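Local coordinates for protein histidinol-phosphatase (Bordetella pertussis, PDB 3FVV) that probably hydrolyses histidinol phosphate to histidinol, the direct precursor of histidine, as a magnesium-dependent phosphatase of the HAD superfamily, at residues Thr3-Leu8 with Phe178-Phe183; His133-Asp138 with Val161-Gln166; Ala203-Gly208 with Trp218-Leu223; Thr14-Asp19 with Pro91-Gln96. All coordinates share one frame; numbering follows the deposited sequence.

Interaction 1: residues Thr3-Leu8 with Phe178-Phe183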
# COMPACT_ATOMS: atom_id res chain seq x y z
N THR A 3 24.91 9.07 9.14
CA THR A 3 24.95 7.74 8.56
C THR A 3 23.58 7.02 8.44
O THR A 3 23.51 5.91 7.93
CB THR A 3 25.86 6.83 9.41
OG1 THR A 3 25.25 6.60 10.69
CG2 THR A 3 27.22 7.45 9.58
N ARG A 4 22.50 7.62 8.91
CA ARG A 4 21.19 6.96 8.83
C ARG A 4 20.73 6.61 7.39
O ARG A 4 21.10 7.26 6.42
CB ARG A 4 20.14 7.79 9.54
CG ARG A 4 18.99 6.92 9.96
CD ARG A 4 17.95 7.67 10.73
NE ARG A 4 17.08 6.69 11.40
CZ ARG A 4 15.99 6.99 12.12
NH1 ARG A 4 15.61 8.28 12.25
NH2 ARG A 4 15.29 6.01 12.69
N ARG A 5 19.97 5.54 7.24
CA ARG A 5 19.39 5.20 5.95
C ARG A 5 17.86 5.27 6.03
O ARG A 5 17.29 5.22 7.12
CB ARG A 5 19.89 3.85 5.47
CG ARG A 5 21.47 3.79 5.64
CD ARG A 5 22.02 2.45 5.39
NE ARG A 5 21.18 1.43 6.02
CZ ARG A 5 21.35 0.13 5.82
NH1 ARG A 5 22.38 -0.29 5.06
NH2 ARG A 5 20.55 -0.75 6.40
N LEU A 6 17.23 5.44 4.89
CA LEU A 6 15.77 5.44 4.80
C LEU A 6 15.37 4.12 4.13
O LEU A 6 15.99 3.69 3.12
CB LEU A 6 15.31 6.59 3.94
CG LEU A 6 13.81 6.82 3.77
CD1 LEU A 6 13.20 7.20 5.07
CD2 LEU A 6 13.68 7.90 2.65
N ALA A 7 14.33 3.49 4.67
CA ALA A 7 13.81 2.30 4.06
C ALA A 7 12.31 2.38 3.83
O ALA A 7 11.52 2.41 4.79
CB ALA A 7 14.18 1.04 4.98
N LEU A 8 11.92 2.33 2.57
CA LEU A 8 10.54 2.42 2.16
C LEU A 8 10.11 1.06 1.60
O LEU A 8 10.81 0.43 0.78
CB LEU A 8 10.38 3.48 1.06
CG LEU A 8 10.95 4.87 1.46
CD1 LEU A 8 10.85 5.86 0.25
CD2 LEU A 8 10.30 5.45 2.70
N PHE A 178 19.96 11.14 3.91
CA PHE A 178 20.31 9.73 4.25
C PHE A 178 21.53 9.24 3.50
O PHE A 178 21.75 9.59 2.37
CB PHE A 178 19.11 8.85 3.94
CG PHE A 178 17.93 9.24 4.70
CD1 PHE A 178 17.79 8.86 6.01
CD2 PHE A 178 17.00 10.11 4.14
CE1 PHE A 178 16.71 9.28 6.75
CE2 PHE A 178 15.92 10.55 4.89
CZ PHE A 178 15.79 10.13 6.20
N ALA A 179 22.30 8.38 4.13
CA ALA A 179 23.44 7.76 3.46
C ALA A 179 22.99 6.88 2.29
O ALA A 179 23.68 6.79 1.27
CB ALA A 179 24.31 6.97 4.48
N GLU A 180 21.84 6.20 2.41
CA GLU A 180 21.18 5.50 1.30
C GLU A 180 19.69 5.56 1.56
O GLU A 180 19.27 5.68 2.71
CB GLU A 180 21.48 3.99 1.29
CG GLU A 180 22.91 3.56 1.20
CD GLU A 180 23.58 4.06 -0.04
OE1 GLU A 180 22.89 4.38 -1.06
OE2 GLU A 180 24.83 4.15 -0.00
N SER A 181 18.91 5.38 0.52
CA SER A 181 17.44 5.18 0.63
C SER A 181 17.09 3.98 -0.18
O SER A 181 17.48 3.91 -1.35
CB SER A 181 16.69 6.35 0.05
OG SER A 181 17.37 6.79 -1.13
N TYR A 182 16.38 3.03 0.46
CA TYR A 182 15.90 1.80 -0.17
C TYR A 182 14.38 1.95 -0.45
O TYR A 182 13.69 2.63 0.29
CB TYR A 182 16.05 0.63 0.81
CG TYR A 182 17.47 0.27 1.19
CD1 TYR A 182 18.12 -0.79 0.59
CD2 TYR A 182 18.15 0.95 2.18
CE1 TYR A 182 19.42 -1.15 0.93
CE2 TYR A 182 19.47 0.61 2.51
CZ TYR A 182 20.08 -0.44 1.86
OH TYR A 182 21.34 -0.86 2.17
N PHE A 183 13.90 1.36 -1.54
CA PHE A 183 12.47 1.19 -1.79
C PHE A 183 12.31 -0.19 -2.43
O PHE A 183 13.03 -0.52 -3.37
CB PHE A 183 11.89 2.29 -2.69
CG PHE A 183 10.42 2.13 -2.99
CD1 PHE A 183 9.50 1.85 -1.97
CD2 PHE A 183 9.95 2.28 -4.29
CE1 PHE A 183 8.16 1.69 -2.25
CE2 PHE A 183 8.61 2.16 -4.57
CZ PHE A 183 7.71 1.83 -3.57

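Interaction 2: residues His133-Asp138 with Val161-Gln166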
# COMPACT_ATOMS: atom_id res chain seq x y z
N HIS A 133 5.62 4.48 10.42
CA HIS A 133 5.23 5.54 9.45
C HIS A 133 4.51 4.93 8.29
O HIS A 133 5.00 3.92 7.72
CB HIS A 133 6.48 6.25 8.95
CG HIS A 133 7.22 6.95 10.06
ND1 HIS A 133 6.72 8.10 10.65
CD2 HIS A 133 8.33 6.62 10.74
CE1 HIS A 133 7.52 8.45 11.64
NE2 HIS A 133 8.51 7.57 11.71
N LEU A 134 3.40 5.54 7.90
CA LEU A 134 2.57 5.04 6.80
C LEU A 134 2.32 6.18 5.84
O LEU A 134 1.84 7.23 6.23
CB LEU A 134 1.21 4.62 7.33
CG LEU A 134 0.19 4.14 6.28
CD1 LEU A 134 0.62 2.88 5.56
CD2 LEU A 134 -1.15 3.92 6.94
N ILE A 135 2.60 5.94 4.58
CA ILE A 135 2.41 6.95 3.57
C ILE A 135 1.45 6.30 2.56
O ILE A 135 1.87 5.64 1.56
CB ILE A 135 3.77 7.38 2.96
CG1 ILE A 135 4.73 7.95 4.04
CG2 ILE A 135 3.56 8.43 1.87
CD1 ILE A 135 6.23 7.80 3.70
N ALA A 136 0.17 6.44 2.86
CA ALA A 136 -0.92 5.77 2.12
C ALA A 136 -1.93 6.78 1.59
O ALA A 136 -2.02 7.88 2.08
CB ALA A 136 -1.67 4.75 3.03
N THR A 137 -2.70 6.40 0.57
CA THR A 137 -3.81 7.24 0.09
C THR A 137 -4.74 7.40 1.30
O THR A 137 -5.02 6.44 2.02
CB THR A 137 -4.48 6.58 -1.07
OG1 THR A 137 -3.50 6.52 -2.11
CG2 THR A 137 -5.77 7.36 -1.60
N ASP A 138 -5.15 8.63 1.56
CA ASP A 138 -5.93 8.92 2.74
C ASP A 138 -7.37 9.17 2.37
O ASP A 138 -7.68 10.04 1.54
CB ASP A 138 -5.39 10.13 3.51
CG ASP A 138 -4.01 9.85 4.15
OD1 ASP A 138 -3.81 8.74 4.73
OD2 ASP A 138 -3.15 10.75 4.04
N VAL A 161 6.01 9.59 -4.77
CA VAL A 161 7.20 10.45 -4.66
C VAL A 161 6.87 11.74 -3.93
O VAL A 161 7.54 12.08 -2.93
CB VAL A 161 7.95 10.69 -6.03
CG1 VAL A 161 9.30 11.46 -5.79
CG2 VAL A 161 8.22 9.37 -6.73
N VAL A 162 5.83 12.42 -4.39
CA VAL A 162 5.35 13.63 -3.72
C VAL A 162 5.09 13.36 -2.20
O VAL A 162 5.62 14.04 -1.32
CB VAL A 162 4.06 14.16 -4.46
CG1 VAL A 162 3.39 15.35 -3.75
CG2 VAL A 162 4.42 14.54 -5.89
N ARG A 163 4.34 12.29 -1.89
CA ARG A 163 3.97 12.04 -0.52
C ARG A 163 5.18 11.74 0.35
O ARG A 163 5.25 12.18 1.47
CB ARG A 163 2.93 10.88 -0.46
CG ARG A 163 1.59 11.30 -0.96
CD ARG A 163 0.86 12.25 0.07
NE ARG A 163 0.81 11.59 1.38
CZ ARG A 163 -0.09 10.67 1.73
NH1 ARG A 163 -1.03 10.30 0.90
NH2 ARG A 163 -0.02 10.06 2.90
N VAL A 164 6.14 11.00 -0.17
CA VAL A 164 7.32 10.68 0.58
C VAL A 164 8.07 11.98 0.85
O VAL A 164 8.57 12.21 1.97
CB VAL A 164 8.21 9.67 -0.20
CG1 VAL A 164 9.55 9.62 0.43
CG2 VAL A 164 7.55 8.24 -0.21
N ASN A 165 8.21 12.85 -0.16
CA ASN A 165 8.98 14.11 0.07
C ASN A 165 8.24 15.04 1.08
O ASN A 165 8.87 15.63 2.01
CB ASN A 165 9.36 14.81 -1.23
CG ASN A 165 10.39 14.01 -2.07
OD1 ASN A 165 10.26 13.88 -3.31
ND2 ASN A 165 11.39 13.47 -1.40
N GLN A 166 6.91 15.08 0.97
CA GLN A 166 6.13 15.88 1.93
C GLN A 166 6.30 15.34 3.34
O GLN A 166 6.49 16.11 4.24
CB GLN A 166 4.67 15.96 1.55
CG GLN A 166 4.48 16.64 0.24
CD GLN A 166 3.08 16.63 -0.27
OE1 GLN A 166 2.34 15.64 -0.18
NE2 GLN A 166 2.70 17.76 -0.91
O HOH W 1 1.81 10.52 5.28
O HOH W 2 -1.13 7.96 4.96

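Interaction 3: residues Ala203-Gly208 with Trp218-Leu223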
# COMPACT_ATOMS: atom_id res chain seq x y z
N ALA A 203 10.98 -6.43 -5.72
CA ALA A 203 10.55 -7.50 -4.81
C ALA A 203 9.36 -8.20 -5.45
O ALA A 203 8.35 -7.56 -5.78
CB ALA A 203 10.16 -6.94 -3.45
N ASN A 204 9.49 -9.51 -5.65
CA ASN A 204 8.47 -10.28 -6.33
C ASN A 204 8.06 -9.58 -7.65
O ASN A 204 6.88 -9.45 -7.93
CB ASN A 204 7.23 -10.49 -5.42
CG ASN A 204 7.60 -10.93 -3.99
OD1 ASN A 204 8.31 -11.91 -3.81
ND2 ASN A 204 7.17 -10.14 -2.98
N PRO A 205 9.02 -9.12 -8.46
CA PRO A 205 8.61 -8.31 -9.57
C PRO A 205 7.70 -8.96 -10.59
O PRO A 205 7.76 -10.17 -10.80
CB PRO A 205 9.95 -7.97 -10.25
CG PRO A 205 10.85 -9.15 -9.81
CD PRO A 205 10.47 -9.26 -8.41
N SER A 206 6.86 -8.14 -11.22
CA SER A 206 6.09 -8.50 -12.37
C SER A 206 7.10 -8.70 -13.48
O SER A 206 8.26 -8.26 -13.38
CB SER A 206 5.11 -7.33 -12.74
OG SER A 206 5.85 -6.20 -13.21
N PRO A 207 6.71 -9.39 -14.55
CA PRO A 207 7.65 -9.52 -15.69
C PRO A 207 8.15 -8.16 -16.19
O PRO A 207 9.32 -8.00 -16.51
CB PRO A 207 6.83 -10.25 -16.75
CG PRO A 207 5.88 -11.08 -15.94
CD PRO A 207 5.51 -10.24 -14.73
N GLY A 208 7.27 -7.18 -16.24
CA GLY A 208 7.71 -5.86 -16.68
C GLY A 208 8.80 -5.28 -15.81
O GLY A 208 9.81 -4.80 -16.33
N TRP A 218 19.36 -3.54 -10.86
CA TRP A 218 18.67 -3.37 -9.56
C TRP A 218 18.53 -4.72 -8.90
O TRP A 218 18.17 -5.70 -9.56
CB TRP A 218 17.25 -2.81 -9.75
CG TRP A 218 17.16 -1.40 -10.20
CD1 TRP A 218 18.17 -0.50 -10.27
CD2 TRP A 218 15.97 -0.71 -10.62
NE1 TRP A 218 17.68 0.71 -10.70
CE2 TRP A 218 16.33 0.60 -10.92
CE3 TRP A 218 14.64 -1.09 -10.76
CZ2 TRP A 218 15.39 1.55 -11.36
CZ3 TRP A 218 13.72 -0.16 -11.21
CH2 TRP A 218 14.10 1.14 -11.52
N GLN A 219 18.77 -4.78 -7.59
CA GLN A 219 18.57 -5.99 -6.80
C GLN A 219 17.12 -6.52 -7.02
O GLN A 219 16.21 -5.71 -7.20
CB GLN A 219 18.88 -5.63 -5.34
CG GLN A 219 18.53 -6.56 -4.25
CD GLN A 219 19.43 -7.72 -4.23
OE1 GLN A 219 19.35 -8.57 -5.10
NE2 GLN A 219 20.33 -7.76 -3.28
N VAL A 220 16.95 -7.84 -7.07
CA VAL A 220 15.64 -8.53 -7.24
C VAL A 220 15.53 -9.49 -6.11
O VAL A 220 16.50 -10.13 -5.78
CB VAL A 220 15.54 -9.31 -8.56
CG1 VAL A 220 14.28 -10.16 -8.61
CG2 VAL A 220 15.58 -8.36 -9.75
N ILE A 221 14.39 -9.56 -5.45
CA ILE A 221 14.21 -10.52 -4.42
C ILE A 221 12.85 -11.14 -4.59
O ILE A 221 11.86 -10.44 -4.72
CB ILE A 221 14.28 -9.91 -3.01
CG1 ILE A 221 15.58 -9.12 -2.82
CG2 ILE A 221 14.10 -11.01 -1.91
CD1 ILE A 221 15.63 -8.51 -1.42
N ASP A 222 12.79 -12.45 -4.59
CA ASP A 222 11.53 -13.16 -4.71
C ASP A 222 11.22 -13.68 -3.34
O ASP A 222 11.62 -14.78 -2.95
CB ASP A 222 11.63 -14.23 -5.78
CG ASP A 222 11.50 -13.64 -7.19
OD1 ASP A 222 10.48 -12.98 -7.49
OD2 ASP A 222 12.43 -13.72 -7.98
N LEU A 223 10.60 -12.83 -2.54
CA LEU A 223 10.29 -13.18 -1.12
C LEU A 223 9.33 -14.35 -0.99
O LEU A 223 9.40 -15.07 -0.03
CB LEU A 223 9.68 -12.00 -0.38
CG LEU A 223 10.61 -10.82 -0.17
CD1 LEU A 223 9.85 -9.57 0.34
CD2 LEU A 223 11.77 -11.16 0.80

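Interaction 4: residues Thr14-Asp19 with Pro91-Gln96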
# COMPACT_ATOMS: atom_id res chain seq x y z
N THR A 14 4.29 -7.05 -2.32
CA THR A 14 5.70 -6.84 -1.92
C THR A 14 5.88 -7.44 -0.54
O THR A 14 6.61 -8.38 -0.38
CB THR A 14 6.04 -5.32 -1.90
OG1 THR A 14 6.01 -4.84 -3.24
CG2 THR A 14 7.43 -5.04 -1.27
N LEU A 15 5.19 -6.90 0.46
CA LEU A 15 5.28 -7.46 1.81
C LEU A 15 4.20 -8.50 2.06
O LEU A 15 4.37 -9.32 2.93
CB LEU A 15 5.28 -6.35 2.87
CG LEU A 15 6.52 -5.44 3.00
CD1 LEU A 15 6.35 -4.54 4.19
CD2 LEU A 15 7.82 -6.28 3.11
N LEU A 16 3.10 -8.51 1.27
CA LEU A 16 2.03 -9.48 1.43
C LEU A 16 1.82 -10.19 0.09
O LEU A 16 1.91 -9.55 -0.96
CB LEU A 16 0.73 -8.82 1.89
CG LEU A 16 0.70 -8.04 3.19
CD1 LEU A 16 -0.65 -7.32 3.27
CD2 LEU A 16 0.91 -8.98 4.31
N PRO A 17 1.54 -11.50 0.12
CA PRO A 17 1.35 -12.24 -1.11
C PRO A 17 -0.07 -12.05 -1.63
O PRO A 17 -0.62 -12.94 -2.16
CB PRO A 17 1.59 -13.70 -0.68
CG PRO A 17 1.21 -13.73 0.76
CD PRO A 17 1.54 -12.38 1.30
N LEU A 18 -0.63 -10.87 -1.49
CA LEU A 18 -1.96 -10.61 -1.96
C LEU A 18 -2.11 -9.09 -2.14
O LEU A 18 -1.21 -8.29 -1.78
CB LEU A 18 -2.97 -11.20 -0.96
CG LEU A 18 -2.81 -10.86 0.55
CD1 LEU A 18 -3.35 -9.48 0.84
CD2 LEU A 18 -3.43 -11.91 1.51
N ASP A 19 -3.22 -8.70 -2.73
CA ASP A 19 -3.60 -7.30 -2.83
C ASP A 19 -4.63 -7.00 -1.75
O ASP A 19 -5.81 -7.40 -1.82
CB ASP A 19 -4.22 -7.00 -4.23
CG ASP A 19 -4.77 -5.58 -4.31
OD1 ASP A 19 -4.40 -4.73 -3.50
OD2 ASP A 19 -5.57 -5.32 -5.20
N PRO A 91 -2.66 -14.37 8.46
CA PRO A 91 -2.11 -15.63 8.01
C PRO A 91 -1.31 -15.54 6.72
O PRO A 91 -0.77 -16.53 6.31
CB PRO A 91 -3.34 -16.50 7.75
CG PRO A 91 -4.47 -15.83 8.51
CD PRO A 91 -4.13 -14.36 8.46
N SER A 92 -1.30 -14.40 6.03
CA SER A 92 -0.48 -14.26 4.85
C SER A 92 0.87 -13.61 5.17
O SER A 92 1.65 -13.35 4.26
CB SER A 92 -1.24 -13.39 3.82
OG SER A 92 -1.13 -11.99 4.14
N LEU A 93 1.09 -13.24 6.44
CA LEU A 93 2.35 -12.72 6.86
C LEU A 93 3.41 -13.82 6.81
O LEU A 93 3.20 -14.90 7.34
CB LEU A 93 2.26 -12.18 8.27
CG LEU A 93 2.24 -10.68 8.40
CD1 LEU A 93 1.14 -10.10 7.59
CD2 LEU A 93 2.10 -10.37 9.89
N THR A 94 4.53 -13.58 6.13
CA THR A 94 5.60 -14.60 6.03
C THR A 94 6.81 -14.07 6.79
O THR A 94 7.04 -12.84 6.87
CB THR A 94 6.06 -14.82 4.62
OG1 THR A 94 6.58 -13.59 4.04
CG2 THR A 94 4.90 -15.40 3.78
N VAL A 95 7.60 -15.01 7.30
CA VAL A 95 8.83 -14.70 7.96
C VAL A 95 9.79 -13.93 7.05
O VAL A 95 10.46 -13.01 7.54
CB VAL A 95 9.51 -15.95 8.64
CG1 VAL A 95 10.09 -16.85 7.61
CG2 VAL A 95 10.60 -15.45 9.63
N GLN A 96 9.85 -14.25 5.76
CA GLN A 96 10.66 -13.50 4.82
C GLN A 96 10.29 -12.01 4.75
O GLN A 96 11.16 -11.18 4.76
CB GLN A 96 10.64 -14.06 3.37
CG GLN A 96 11.43 -15.34 3.21
CD GLN A 96 10.85 -16.44 4.04
OE1 GLN A 96 9.62 -16.67 3.97
NE2 GLN A 96 11.70 -17.09 4.90
O HOH W 3 4.09 -11.80 3.94

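Interaction 1: residues Thr3-Leu8 with Phe178-Phe183
Arg5 reaches over its strand neighbours Glu180 and Tyr182. CB sits 3.4 Å from Glu180 O, and CG passes beside the backbone of the same residue, 4.0 Å from Glu180 N. The chain then bends at chi3 (-43°), which swings NE round to 4.0 Å from Tyr182 CE2. At the tip, CE2 of Tyr182 lies over the centre of the guanidinium face, 3.8 Å from CZ, with the two planes 68° apart. NH1 comes close to the phenol oxygen, but the angle is too poor for a hydrogen bond; the firm polar partner is Asp109, which forms a salt bridge with NH2. Beneath this, parallel pairing joins strands 5-8 and 180-183: Leu6 N donates to Glu180 O, Tyr182 N to Leu6 O at 2.8 Å, and Leu8 N to Tyr182 O. On the opposite side of the sheet, Leu6 CB stands over the centre of the Phe178 ring in a CH-pi contact, 3.8 Å from the centroid. In this Rossmann-like core the side with Leu6 and Leu8 is mostly apolar and packs against helix 158-170, Ser181 being bonded to Thr198, while the other carries a charged group whose flat face rests on an aromatic carbon.

Interaction 2: residues His133-Asp138 with Val161-Gln166
A strand-to-helix contact of the Rossmann-like HAD core joins Ile135 and Ala136 of strand 133-136, and Asp138 just past it, to Arg163 of helix 158-170. The strand and helix segments run roughly antiparallel, 146° apart, with their axes 8.9 Å from each other at closest. Arg163 does most of the work. Its chain is bent at chi2 (-73°) and again at chi3, and its guanidinium grips a single carbonyl end-on: NH1 is 2.9 Å from Ala136 O and NH2 is 3.1 Å from it. Both nitrogens approach from the same face of the carbonyl plane, and the oxygen lies close to the guanidinium plane. NH1 also donates to Thr153 O. Two waters sit at the edge of the same guanidinium plane and accept from NH2; the second also accepts a hydrogen bond from Ala136 N, 2.9 Å away, and donates to Asp138 OD1, which is hydrogen-bonded to Ser119 OG as well. Asp138 OD2 is 3.4 Å from NH2 but well out of the guanidinium plane, a salt bridge of charge alone. At the base of the arginine, Ile135 CG2 packs 3.4 Å from Arg163 CB, and Ile135 CD1 meets Val164 CG2 more loosely. Strand 110-115 pairs with the strand through backbone bonds, helix 119-128 packs against Leu134 and Ala136, and helix 191-196 touches Val164 through Leu193.

Interaction 3: residues Ala203-Gly208 with Trp218-Leu223
Asn204 N donates to Ile221 O at 2.7 Å, a short and nearly straight bond (167° at the hydrogen) that arrives nearly along the C=O axis. The same carbonyl oxygen also receives the CA-H of Ala203, 3.2 Å from Ala203 CA, so the last strand residue, Ala203, and the one after it both close on this oxygen. Ala203 and Ile221 form the parallel bridge here, and the hydrogen bond follows it just as segment 203-208 leaves the sheet. Asn204 turns the chain there with left-handed backbone angles (48°, 46°). Its side chain crosses that of Leu223 at about a right angle: OD1 lies 2.8 Å from Leu223 N and 3.7 Å from Leu223 CB, and it accepts a hydrogen bond from Phe224 N. ND2 donates to His13 O in the loop after strand 5-9. Next along, Pro205 presses its ring against two residues of the other segment. CG touches Val220 CG1 at 3.8 Å, and CD lies as far from Asp222 OD1, whose charge is answered by a salt bridge to Arg210. Ser206 then caps helix 207-216, its OG accepting from Leu209 N. The contact thus closes the beta-alpha-beta unit made by strand 199-203, helix 207-216 and strand 219-221. Its chemistry is mainly backbone polar: a short backbone bond extends the pairing that Ala202 makes with Gln219 and Ile221, and an asparagine amide with partners on both its ends ties the last modelled residues to the loop that follows strand 5-9.

Interaction 4: residues Thr14-Asp19 with Pro91-Gln96
Pro17 brings the ring of this contact up to Ser92; no aromatic or charged plane takes part. The carbonyl oxygen of Ser92 meets the pyrrolidine at two adjoining carbons, 3.1 Å from Pro17 CD and 3.5 Å from Pro17 CG, while Ser92 CB lies further off beside CD. The rest of Ser92 is wrapped by leucines. Leu18 CD2 touches both its CB and its OG, each at 3.5 Å, and Leu16 CD2 also touches OG, at 3.6 Å. With OG placed between its own backbone N and carbonyl carbon (chi1 80°), the hydroxyl hydrogen-bonds to Ile89 O at the end of helix 74-89, so the methyl groups pack round a hydroxyl that already has a polar partner. Leu16 CD2 also meets Leu93 CD1 at 3.5 Å, tighter than usual for two methyls. A single water supplies the polar link between the segments: it donates to Leu15 O at 2.7 Å and to Ser92 O at 2.9 Å, and accepts from Thr94 N. Thr94 itself caps helix 95-106 through OG1 to Ala97 N, and Asp19 is the N-cap of helix 20-30, OD1 bonding Asp21 N. These two segments are the linkers at which the chain leaves the core for the helices between residues 20 and 89, probably the C1-type cap of this HAD family, and returns. The junction is held by leucine and proline carbons against one serine, with a shared water satisfying two carbonyls and an amide instead of direct bonds between the linkers.

How the interactions relate
Interactions 1 and 2 share the core: their centres are 16 Å apart and they touch where Leu8 CD1 meets Val164 CG1 at 4.0 Å, helix 158-170 covering the sheet that interaction 1 builds. Strand 5-9 then runs into Asp10, Asp12 and Thr14, which match the DxDxT signature of HAD phosphatases and so probably mark the catalytic loop. Interactions 3 and 4, with centres 14 Å apart, meet at the far end of that loop: Asn204 ND2 is 3.2 Å from Thr14 O. Interaction 4 is nested in the long chain loop closed by interaction 1. Interactions 2 and 4 lie on opposite sides of the chain's centre, about 21 Å between centres.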